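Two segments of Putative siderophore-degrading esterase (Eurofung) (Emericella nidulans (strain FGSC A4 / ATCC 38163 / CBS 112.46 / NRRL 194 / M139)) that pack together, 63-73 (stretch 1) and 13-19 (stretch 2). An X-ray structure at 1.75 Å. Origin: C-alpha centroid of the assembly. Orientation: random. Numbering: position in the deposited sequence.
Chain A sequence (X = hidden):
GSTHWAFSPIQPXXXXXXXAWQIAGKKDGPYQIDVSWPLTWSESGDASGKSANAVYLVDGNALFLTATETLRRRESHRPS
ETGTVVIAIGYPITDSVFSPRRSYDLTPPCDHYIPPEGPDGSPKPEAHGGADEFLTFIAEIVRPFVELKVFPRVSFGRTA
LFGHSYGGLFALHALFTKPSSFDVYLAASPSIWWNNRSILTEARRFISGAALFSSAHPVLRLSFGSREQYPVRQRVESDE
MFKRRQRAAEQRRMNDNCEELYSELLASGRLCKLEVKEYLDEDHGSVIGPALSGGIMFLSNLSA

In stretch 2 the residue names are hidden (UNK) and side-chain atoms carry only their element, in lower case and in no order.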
# COMPACT_ATOMS: atom_id res chain seq x y z
N LEU A 63 -1.33 9.28 -0.22
CA LEU A 63 -2.18 8.14 0.17
C LEU A 63 -3.20 7.66 -0.85
O LEU A 63 -3.68 6.52 -0.74
CB LEU A 63 -2.93 8.51 1.44
CG LEU A 63 -2.11 9.03 2.62
CD1 LEU A 63 -3.05 9.40 3.75
CD2 LEU A 63 -1.11 7.99 3.08
N PHE A 64 -3.53 8.50 -1.82
CA PHE A 64 -4.60 8.25 -2.79
C PHE A 64 -4.47 6.92 -3.51
O PHE A 64 -5.41 6.12 -3.53
CB PHE A 64 -4.62 9.38 -3.82
CG PHE A 64 -5.61 9.18 -4.93
CD1 PHE A 64 -6.98 9.19 -4.68
CD2 PHE A 64 -5.17 9.02 -6.24
CE1 PHE A 64 -7.89 9.03 -5.71
CE2 PHE A 64 -6.08 8.86 -7.27
CZ PHE A 64 -7.44 8.87 -7.01
N LEU A 65 -3.30 6.68 -4.08
CA LEU A 65 -3.07 5.51 -4.92
C LEU A 65 -3.11 4.21 -4.11
O LEU A 65 -3.66 3.21 -4.58
CB LEU A 65 -1.76 5.64 -5.70
CG LEU A 65 -1.62 6.84 -6.64
CD1 LEU A 65 -0.22 6.89 -7.24
CD2 LEU A 65 -2.66 6.81 -7.75
N THR A 66 -2.57 4.23 -2.90
CA THR A 66 -2.55 3.07 -2.01
C THR A 66 -3.97 2.72 -1.58
O THR A 66 -4.35 1.56 -1.62
CB THR A 66 -1.68 3.31 -0.75
OG1 THR A 66 -0.33 3.59 -1.16
CG2 THR A 66 -1.67 2.09 0.19
N ALA A 67 -4.74 3.72 -1.18
CA ALA A 67 -6.14 3.50 -0.80
C ALA A 67 -6.93 2.94 -1.98
O ALA A 67 -7.67 1.97 -1.84
CB ALA A 67 -6.77 4.78 -0.30
N THR A 68 -6.74 3.54 -3.15
CA THR A 68 -7.43 3.12 -4.37
C THR A 68 -7.17 1.64 -4.68
O THR A 68 -8.10 0.86 -4.88
CB THR A 68 -7.02 4.01 -5.55
OG1 THR A 68 -7.46 5.36 -5.30
CG2 THR A 68 -7.61 3.51 -6.87
N GLU A 69 -5.90 1.26 -4.69
CA GLU A 69 -5.55 -0.10 -5.07
C GLU A 69 -5.94 -1.14 -4.03
O GLU A 69 -6.38 -2.23 -4.39
CB GLU A 69 -4.08 -0.21 -5.40
CG GLU A 69 -3.77 -1.44 -6.23
CD GLU A 69 -2.41 -1.34 -6.86
OE1 GLU A 69 -1.43 -1.41 -6.10
OE2 GLU A 69 -2.32 -1.15 -8.10
N THR A 70 -5.80 -0.81 -2.75
CA THR A 70 -6.24 -1.70 -1.68
C THR A 70 -7.72 -2.03 -1.83
O THR A 70 -8.12 -3.20 -1.73
CB THR A 70 -6.00 -1.09 -0.28
OG1 THR A 70 -4.63 -0.69 -0.16
CG2 THR A 70 -6.32 -2.11 0.80
N LEU A 71 -8.54 -1.01 -2.10
CA LEU A 71 -9.97 -1.21 -2.32
C LEU A 71 -10.25 -2.05 -3.57
O LEU A 71 -11.11 -2.93 -3.55
CB LEU A 71 -10.71 0.13 -2.40
CG LEU A 71 -10.92 0.81 -1.05
CD1 LEU A 71 -11.21 2.28 -1.26
CD2 LEU A 71 -12.03 0.13 -0.26
N ARG A 72 -9.51 -1.80 -4.65
CA ARG A 72 -9.74 -2.51 -5.90
C ARG A 72 -9.38 -3.99 -5.81
O ARG A 72 -10.06 -4.82 -6.40
CB ARG A 72 -9.03 -1.83 -7.07
CG ARG A 72 -9.75 -0.54 -7.44
CD ARG A 72 -8.99 0.33 -8.41
NE ARG A 72 -9.76 1.54 -8.67
CZ ARG A 72 -9.48 2.46 -9.59
NH1 ARG A 72 -8.42 2.35 -10.38
NH2 ARG A 72 -10.29 3.52 -9.72
N ARG A 73 -8.33 -4.33 -5.04
CA ARG A 73 -8.03 -5.74 -4.76
C ARG A 73 -9.17 -6.40 -4.00
O ARG A 73 -9.63 -7.48 -4.38
CB ARG A 73 -6.72 -5.89 -3.98
CG ARG A 73 -5.48 -5.62 -4.81
CD ARG A 73 -4.24 -6.15 -4.13
NE ARG A 73 -3.99 -5.51 -2.84
CZ ARG A 73 -3.25 -4.42 -2.64
NH1 ARG A 73 -2.65 -3.77 -3.63
NH2 ARG A 73 -3.09 -3.97 -1.40
N UNK A 13 -4.45 2.71 -18.63
CA UNK A 13 -3.75 1.62 -17.95
C UNK A 13 -4.31 1.40 -16.56
O UNK A 13 -5.53 1.31 -16.38
N UNK A 14 -3.43 1.36 -15.56
CA UNK A 14 -3.84 1.18 -14.16
C UNK A 14 -4.46 2.44 -13.53
O UNK A 14 -5.10 2.35 -12.48
c UNK A 14 -2.66 0.69 -13.33
N UNK A 15 -4.30 3.60 -14.17
CA UNK A 15 -4.90 4.86 -13.69
C UNK A 15 -6.35 5.02 -14.16
O UNK A 15 -6.77 6.10 -14.60
c UNK A 15 -4.04 6.04 -14.12
N UNK A 16 -7.12 3.95 -14.03
CA UNK A 16 -8.49 3.85 -14.52
C UNK A 16 -9.45 4.38 -13.46
O UNK A 16 -9.18 4.24 -12.26
c UNK A 16 -9.98 0.69 -16.17
c UNK A 16 -9.97 2.13 -15.69
n UNK A 16 -9.64 1.42 -18.92
n UNK A 16 -11.76 0.67 -19.39
n UNK A 16 -10.96 0.51 -17.24
c UNK A 16 -10.78 0.87 -18.51
c UNK A 16 -8.79 2.38 -14.78
N UNK A 17 -10.56 4.96 -13.91
CA UNK A 17 -11.62 5.44 -13.02
C UNK A 17 -11.06 6.31 -11.89
O UNK A 17 -11.28 6.05 -10.71
n UNK A 17 -14.23 2.74 -13.04
o UNK A 17 -13.22 3.89 -14.69
c UNK A 17 -12.44 4.26 -12.45
c UNK A 17 -13.33 3.62 -13.50
N UNK A 18 -10.28 7.30 -12.29
CA UNK A 18 -9.86 8.35 -11.38
C UNK A 18 -9.85 9.69 -12.10
O UNK A 18 -9.72 9.76 -13.32
s UNK A 18 -5.89 7.16 -10.75
c UNK A 18 -7.39 7.61 -11.65
c UNK A 18 -6.32 5.63 -9.92
c UNK A 18 -8.51 8.03 -10.72
N UNK A 19 -10.02 10.74 -11.32
CA UNK A 19 -10.08 12.11 -11.81
C UNK A 19 -9.54 13.02 -10.74
O UNK A 19 -9.47 12.65 -9.56
c UNK A 19 -11.52 12.48 -12.15
O HOH W 1 -6.27 0.44 -10.94

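Position 13 carries no side-chain atoms beyond its CA, and nothing of the helix 63-73 comes near it. Its backbone sits at phi 62° and psi -129°, a positive-phi conformation that favours a residue without a CB. It is Gly13, which leads the chain into the loop facing the helix.

Position 14 has a single side-chain carbon, the CB, set sideways to the helix, its CB 5.6 Å from Glu69 OE2. One carbon without any extension defines Ala14. Its contribution comes from the backbone: Ala14 O accepts a hydrogen bond from water 1 at 2.7 Å, and the same water accepts one from Arg72 NH1 at 2.9 Å. The direct separation of Arg72 NH1 and Ala14 O is 3.9 Å, so the water bridges a gap too wide for a hydrogen bond.

At position 15 there is again one carbon, but here the CA-to-CB bond points away from the helix and the side chain makes no contact with it. This is Ala15, and it lies in a tight turn in which the backbone N of position 16 makes a weak 3.0 Å hydrogen bond to Ala14 O.

Position 16 bears a long side chain: three carbons, a nitrogen, and then a carbon carrying two more nitrogens. Its CB lies 4.4 Å from Arg72 NH1, while the end of the side chain leads away from the helix. The terminal group is a guanidinium, and the residue is Arg16. The important atom is the carbonyl oxygen, for Arg16 O receives hydrogen bonds from Arg72 NH1 at 2.8 Å and from Arg72 NH2 at 2.9 Å.

Position 17 shows two carbons, the second bonded to one oxygen and one nitrogen. The CB approaches Arg72 NH2 to 3.6 Å. This short carboxamide identifies Asn17. The backbone oxygen takes part as well, with a weak hydrogen bond of 2.9 Å from Arg72 NH2 to Asn17 O. Asn17 ND2 is hydrogen-bonded elsewhere in the structure.

Position 18 has an unbranched chain of two carbons, a sulfur and a final carbon, with its CA-to-CB bond directed toward the helix. The sulfur lies 3.9 Å from Phe64 CE2, at the edge of the ring, and the terminal carbon lies 3.9 Å from Thr68 CG2 and 4.4 Å from Leu65 CD2. The thioether marks Met18.

Position 19, in the strand begun by Met18, has one side-chain carbon pointing away from the helix, with no contact there. It is Ala19.

The contact joins apolar packing to hydrogen bonding. Met18 fits against Phe64, Leu65 and Thr68, covering apolar surface on the helix. One turn on from Thr68, Arg72 extends its guanidinium so that the carbonyl oxygens of Arg16 and Asn17 lie near its plane, where its N-H groups can reach them. Because these acceptors are backbone atoms, the arginine engages the loop through its backbone rather than through its side chains, and water 1 extends its reach to Ala14.

Stretch 2, residues 13-19: GAARNMA
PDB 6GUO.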